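Local atomic coordinates of protein-glutamine gamma-glutamyltransferase (Pseudomonas aeruginosa PAO1, PDB entry 6G49), a protein that catalyses the cross-linking of protein glutamine and lysine side chains in vitro and is critical for viability, possibly through a function linked to the cell wall. Residues A[174-179]-A[260-265]; A[162-167]-A[299-304]. All coordinates share one frame; numbering follows the deposited sequence. Where two conformers were deposited one is given.

Interaction 1 (A[174-179]-A[260-265]); sequences WRNLQL and PARVVA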
loop_
_atom_site.group_PDB
_atom_site.type_symbol
_atom_site.label_atom_id
_atom_site.label_comp_id
_atom_site.label_asym_id
_atom_site.label_seq_id
_atom_site.Cartn_x
_atom_site.Cartn_y
_atom_site.Cartn_z
ATOM N N TRP A 174 15.013 11.592 -1.227
ATOM C CA TRP A 174 15.245 12.132 0.068
ATOM C C TRP A 174 14.020 11.946 0.963
ATOM O O TRP A 174 14.118 11.557 2.152
ATOM C CB TRP A 174 15.639 13.612 -0.009
ATOM C CG TRP A 174 16.305 14.147 1.208
ATOM C CD1 TRP A 174 15.817 14.873 2.248
ATOM C CD2 TRP A 174 17.693 13.922 1.504
ATOM N NE1 TRP A 174 16.820 15.099 3.169
ATOM C CE2 TRP A 174 17.952 14.497 2.760
ATOM C CE3 TRP A 174 18.714 13.289 0.797
ATOM C CZ2 TRP A 174 19.256 14.534 3.295
ATOM C CZ3 TRP A 174 19.986 13.308 1.332
ATOM C CH2 TRP A 174 20.225 13.913 2.566
ATOM N N ARG A 175 12.852 12.279 0.426
ATOM C CA ARG A 175 11.590 12.209 1.162
ATOM C C ARG A 175 11.357 10.769 1.656
ATOM O O ARG A 175 10.864 10.596 2.768
ATOM C CB ARG A 175 10.460 12.631 0.224
ATOM C CG ARG A 175 9.070 12.310 0.739
ATOM C CD ARG A 175 8.060 12.677 -0.335
ATOM N NE ARG A 175 7.869 14.099 -0.414
ATOM C CZ ARG A 175 6.869 14.687 -1.081
ATOM N NH1 ARG A 175 6.039 13.915 -1.776
ATOM N NH2 ARG A 175 6.661 16.007 -0.952
ATOM N N ASN A 176 11.751 9.788 0.827
ATOM C CA ASN A 176 11.472 8.400 1.123
ATOM C C ASN A 176 12.580 7.726 1.920
ATOM O O ASN A 176 12.596 6.497 2.034
ATOM C CB ASN A 176 11.057 7.665 -0.149
ATOM C CG ASN A 176 9.648 8.032 -0.503
ATOM O OD1 ASN A 176 8.734 7.671 0.221
ATOM N ND2 ASN A 176 9.469 8.874 -1.513
ATOM N N LEU A 177 13.519 8.543 2.455
ATOM C CA LEU A 177 14.466 8.086 3.456
ATOM C C LEU A 177 14.232 8.755 4.809
ATOM O O LEU A 177 15.051 8.525 5.728
ATOM C CB LEU A 177 15.869 8.336 2.889
ATOM C CG LEU A 177 16.282 7.376 1.789
ATOM C CD1 LEU A 177 17.491 7.912 1.033
ATOM C CD2 LEU A 177 16.535 5.935 2.229
ATOM N N GLN A 178 13.168 9.531 4.940
ATOM C CA GLN A 178 12.831 10.300 6.120
ATOM C C GLN A 178 12.443 9.397 7.284
ATOM O O GLN A 178 11.579 8.535 7.124
ATOM C CB GLN A 178 11.667 11.247 5.861
ATOM C CG GLN A 178 11.181 12.063 7.038
ATOM C CD GLN A 178 10.094 11.354 7.827
ATOM O OE1 GLN A 178 9.198 10.745 7.207
ATOM N NE2 GLN A 178 10.161 11.434 9.176
ATOM N N LEU A 179 13.039 9.609 8.450
ATOM C CA LEU A 179 12.575 9.042 9.723
ATOM C C LEU A 179 12.762 10.084 10.807
ATOM O O LEU A 179 13.669 10.928 10.699
ATOM C CB LEU A 179 13.351 7.797 10.137
ATOM C CG LEU A 179 13.112 6.575 9.275
ATOM C CD1 LEU A 179 14.033 5.437 9.643
ATOM C CD2 LEU A 179 11.678 6.122 9.329
ATOM N N PRO A 260 14.998 3.638 -0.073
ATOM C CA PRO A 260 13.812 4.492 -0.095
ATOM C C PRO A 260 12.570 3.586 -0.158
ATOM O O PRO A 260 12.571 2.601 -0.891
ATOM C CB PRO A 260 13.981 5.331 -1.363
ATOM C CG PRO A 260 15.474 5.228 -1.664
ATOM C CD PRO A 260 15.833 3.804 -1.290
ATOM N N ALA A 261 11.593 3.920 0.687
ATOM C CA ALA A 261 10.403 3.054 0.829
ATOM C C ALA A 261 9.250 3.910 1.287
ATOM O O ALA A 261 9.450 4.910 1.986
ATOM C CB ALA A 261 10.674 1.944 1.814
ATOM N N ARG A 262 8.009 3.474 0.958
ATOM C CA ARG A 262 6.841 4.212 1.397
ATOM C C ARG A 262 5.712 3.195 1.584
ATOM O O ARG A 262 5.783 2.079 1.062
ATOM C CB ARG A 262 6.451 5.367 0.465
ATOM C CG ARG A 262 6.222 4.942 -0.975
ATOM C CD ARG A 262 6.055 6.157 -1.879
ATOM N NE ARG A 262 6.022 5.748 -3.267
ATOM C CZ ARG A 262 6.415 6.491 -4.317
ATOM N NH1 ARG A 262 6.862 7.739 -4.137
ATOM N NH2 ARG A 262 6.342 5.967 -5.544
ATOM N N VAL A 263 4.758 3.608 2.401
ATOM C CA VAL A 263 3.537 2.804 2.599
ATOM C C VAL A 263 2.542 3.134 1.502
ATOM O O VAL A 263 2.280 4.313 1.183
ATOM C CB VAL A 263 2.975 3.064 4.010
ATOM C CG1 VAL A 263 1.589 2.453 4.178
ATOM C CG2 VAL A 263 3.941 2.580 5.085
ATOM N N VAL A 264 1.954 2.080 0.948
ATOM C CA VAL A 264 0.874 2.198 -0.038
ATOM C C VAL A 264 -0.419 1.813 0.696
ATOM O O VAL A 264 -0.463 0.758 1.315
ATOM C CB VAL A 264 1.115 1.306 -1.262
ATOM C CG1 VAL A 264 0.076 1.585 -2.346
ATOM C CG2 VAL A 264 2.501 1.545 -1.859
ATOM N N ALA A 265 -1.441 2.638 0.581
ATOM C CA ALA A 265 -2.719 2.371 1.199
ATOM C C ALA A 265 -3.788 2.236 0.106
ATOM O O ALA A 265 -3.767 2.928 -0.906
ATOM C CB ALA A 265 -3.113 3.490 2.107
#
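Asn176 CG lies anti to the carbonyl carbon, chi1 -76°, and its amide oxygen OD1 reaches Arg262 CB at 3.3 Å. In Arg262, CG sits between the backbone N and the carbonyl carbon, chi1 56°, and this sets the run of the chain beyond CB, which is extended from CG to NE. Asn176 OD1 also approaches Arg262 CD. The amide thus touches the aliphatic part of the arginine, and the amide and guanidinium planes stand 82° apart. The other end of the amide, ND2, donates to Thr172 O in the preceding helix and to Glu79.

One hydrogen bond joins the backbones. Ala261 N donates to Asn176 O at 3.1 Å. Pro260 CA lies 3.2 Å from the same Asn176 O in a CA-H...O contact, so two groups grip this oxygen.

Asn176 is the first residue to leave helical geometry after helix 170-175. The contact therefore sets the end of this helix against the start of strand 261-265. That strand lies between strands 72-81 and 286-294 in the large antiparallel sheet, where strand 72-81 of the N-terminal part pairs with strands of the transglutaminase-like part.

Leu177 and Pro260 lie side by side and point the same way. Leu177 CD2 is 3.6 Å from Pro260 N, and 4.1 Å from Pro260 CG. Asn176 CB packs on Pro260 CB at 3.9 Å. Farther along the strand, the Arg262 guanidinium forms salt bridges with Glu291 through NE and with Glu79 through NH1. Glu79 also pairs with Arg175, so this carboxylate serves both segments.

Interaction 2 (A[162-167]-A[299-304]); sequences ALRESS and WLSVDP
Arg164 and Trp299 cross at about a right angle. Trp299 CB lies over the centre of one face of the Arg164 guanidinium, 3.6 Å above its plane. The arginine chain bends at chi3, -89°. The guanidinium and indole planes are 29° apart, but it is CB, not the ring, that covers the guanidinium. Arg164 NH1 and NE form salt bridges with Glu291 and Asp125.

Glu165 lies alongside Trp299, pointing the same way. Its OE1 accepts from Trp299 NE1 at 2.9 Å in an almost straight bond, 168°. The oxygen is close to the ring plane at the indole edge and is met on its anti side, with the donor tilted out of the carboxylate plane. Glu165 CB also packs against Trp299 CD1 at 3.7 Å. The other carboxylate oxygen, OE2, accepts from Asp169 N.

The segments join strand 163-164 to the outer strand 298-302 of the large antiparallel sheet. The latter leads directly to Asp303, the aspartate of the probable Cys-His-Asp triad. Asp303 OD2 is hydrogen-bonded to His287.

Between the backbones, Trp299 N donates to Arg164 O at 3.0 Å. Two waters donate to Trp299 O. One accepts from Arg164 N at 2.9 Å. The other accepts from Arg164 NH2 at 2.7 Å and lies in the guanidinium plane, at its edge. Ser301 OG is 3.1 Å from Arg164 NH2.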
loop_
_atom_site.group_PDB
_atom_site.type_symbol
_atom_site.label_atom_id
_atom_site.label_comp_id
_atom_site.label_asym_id
_atom_site.label_seq_id
_atom_site.Cartn_x
_atom_site.Cartn_y
_atom_site.Cartn_z
ATOM N N ALA A 162 4.291 -2.074 -15.323
ATOM C CA ALA A 162 4.932 -0.841 -15.750
ATOM C C ALA A 162 6.220 -0.622 -14.954
ATOM O O ALA A 162 6.315 -1.008 -13.794
ATOM C CB ALA A 162 4.020 0.345 -15.559
ATOM N N LEU A 163 7.250 -0.089 -15.626
ATOM C CA LEU A 163 8.492 0.321 -14.938
ATOM C C LEU A 163 8.257 1.700 -14.335
ATOM O O LEU A 163 7.854 2.624 -15.009
ATOM C CB LEU A 163 9.614 0.343 -15.978
ATOM C CG LEU A 163 10.986 0.775 -15.495
ATOM C CD1 LEU A 163 11.499 -0.173 -14.441
ATOM C CD2 LEU A 163 11.956 0.804 -16.686
ATOM N N ARG A 164 8.492 1.800 -13.037
ATOM C CA ARG A 164 8.255 3.032 -12.323
ATOM C C ARG A 164 9.479 3.739 -11.790
ATOM O O ARG A 164 10.160 3.244 -10.916
ATOM C CB ARG A 164 7.297 2.770 -11.168
ATOM C CG ARG A 164 6.083 1.962 -11.558
ATOM C CD ARG A 164 5.071 1.940 -10.443
ATOM N NE ARG A 164 5.305 0.835 -9.532
ATOM C CZ ARG A 164 5.214 0.941 -8.221
ATOM N NH1 ARG A 164 4.900 2.113 -7.700
ATOM N NH2 ARG A 164 5.442 -0.108 -7.443
ATOM N N GLU A 165 9.725 4.916 -12.341
ATOM C CA GLU A 165 10.795 5.779 -11.912
ATOM C C GLU A 165 12.140 5.035 -11.839
ATOM O O GLU A 165 12.780 4.989 -10.788
ATOM C CB GLU A 165 10.420 6.420 -10.569
ATOM C CG GLU A 165 10.610 7.886 -10.542
ATOM C CD GLU A 165 10.456 8.619 -9.220
ATOM O OE1 GLU A 165 9.807 8.093 -8.266
ATOM O OE2 GLU A 165 10.998 9.729 -9.154
ATOM N N SER A 166 12.638 4.510 -12.960
ATOM C CA SER A 166 13.925 3.840 -12.982
ATOM C C SER A 166 15.050 4.792 -12.535
ATOM O O SER A 166 16.016 4.322 -11.960
ATOM C CB SER A 166 14.212 3.220 -14.331
ATOM O OG SER A 166 14.201 4.231 -15.299
ATOM N N SER A 167 14.924 6.089 -12.845
ATOM C CA SER A 167 15.732 7.187 -12.284
ATOM C C SER A 167 14.863 8.040 -11.372
ATOM O O SER A 167 13.820 8.467 -11.778
ATOM C CB SER A 167 16.295 8.087 -13.376
ATOM O OG SER A 167 17.243 7.348 -14.080
ATOM N N TRP A 299 10.611 1.359 -8.663
ATOM C CA TRP A 299 9.778 0.983 -7.488
ATOM C C TRP A 299 9.237 -0.435 -7.685
ATOM O O TRP A 299 8.707 -0.756 -8.753
ATOM C CB TRP A 299 8.644 1.965 -7.277
ATOM C CG TRP A 299 9.038 3.357 -6.882
ATOM C CD1 TRP A 299 9.223 4.431 -7.696
ATOM C CD2 TRP A 299 9.318 3.822 -5.557
ATOM N NE1 TRP A 299 9.599 5.524 -6.960
ATOM C CE2 TRP A 299 9.695 5.183 -5.643
ATOM C CE3 TRP A 299 9.321 3.202 -4.291
ATOM C CZ2 TRP A 299 9.922 5.970 -4.506
ATOM C CZ3 TRP A 299 9.618 3.980 -3.189
ATOM C CH2 TRP A 299 9.923 5.333 -3.288
ATOM N N LEU A 300 9.315 -1.250 -6.630
ATOM C CA LEU A 300 8.705 -2.563 -6.583
ATOM C C LEU A 300 7.850 -2.662 -5.334
ATOM O O LEU A 300 8.254 -2.229 -4.252
ATOM C CB LEU A 300 9.780 -3.649 -6.561
ATOM C CG LEU A 300 10.673 -3.727 -7.821
ATOM C CD1 LEU A 300 11.757 -4.746 -7.592
ATOM C CD2 LEU A 300 9.865 -4.032 -9.063
ATOM N N SER A 301 6.651 -3.238 -5.483
ATOM C CA SER A 301 5.735 -3.378 -4.371
ATOM C C SER A 301 5.934 -4.728 -3.700
ATOM O O SER A 301 6.216 -5.723 -4.359
ATOM C CB SER A 301 4.304 -3.270 -4.848
ATOM O OG SER A 301 4.075 -2.006 -5.449
ATOM N N VAL A 302 5.761 -4.749 -2.387
ATOM C CA VAL A 302 5.903 -5.940 -1.585
ATOM C C VAL A 302 4.870 -5.871 -0.455
ATOM O O VAL A 302 4.569 -4.815 0.062
ATOM C CB VAL A 302 7.332 -6.102 -1.068
ATOM C CG1 VAL A 302 7.751 -5.008 -0.092
ATOM C CG2 VAL A 302 7.574 -7.479 -0.508
ATOM N N ASP A 303 4.361 -7.042 -0.049
ATOM C CA ASP A 303 3.309 -7.063 0.979
ATOM C C ASP A 303 3.714 -7.985 2.112
ATOM O O ASP A 303 3.598 -9.197 1.989
ATOM C CB ASP A 303 1.979 -7.509 0.395
ATOM C CG ASP A 303 0.880 -7.454 1.414
ATOM O OD1 ASP A 303 1.140 -7.100 2.593
ATOM O OD2 ASP A 303 -0.290 -7.718 0.985
ATOM N N PRO A 304 4.202 -7.445 3.243
ATOM C CA PRO A 304 4.661 -8.274 4.344
ATOM C C PRO A 304 3.538 -9.107 4.965
ATOM O O PRO A 304 3.826 -10.131 5.591
ATOM C CB PRO A 304 5.259 -7.282 5.365
ATOM C CG PRO A 304 4.663 -5.969 4.987
ATOM C CD PRO A 304 4.457 -6.019 3.493
HETATM O O HOH W 1 9.371 -0.440 -11.342
HETATM O O HOH W 2 6.063 -2.097 -9.187
#

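How the interactions relate
Both contacts are largely buried and reach the same antiparallel sheet, with centres about 13 Å apart. Strand 163-164 and helix 170-175 follow each other in the chain, so one continuous region meets two strands of the sheet. Interaction 1 meets strand 261-265, within the sheet, and rests on one backbone bond, a CA-H...O contact and packing of an amide on the aliphatic part of an arginine, with Leu177 against Pro260. Interaction 2 meets strand 298-302, at the sheet's edge, and is more polar, with two bridging waters and exposed Ser301. The Trp299 ring joins them: it makes a cation-pi contact with Arg262 and packs on Asn176 and Ala261. Glu291 forms salt bridges with Arg262 and Arg164.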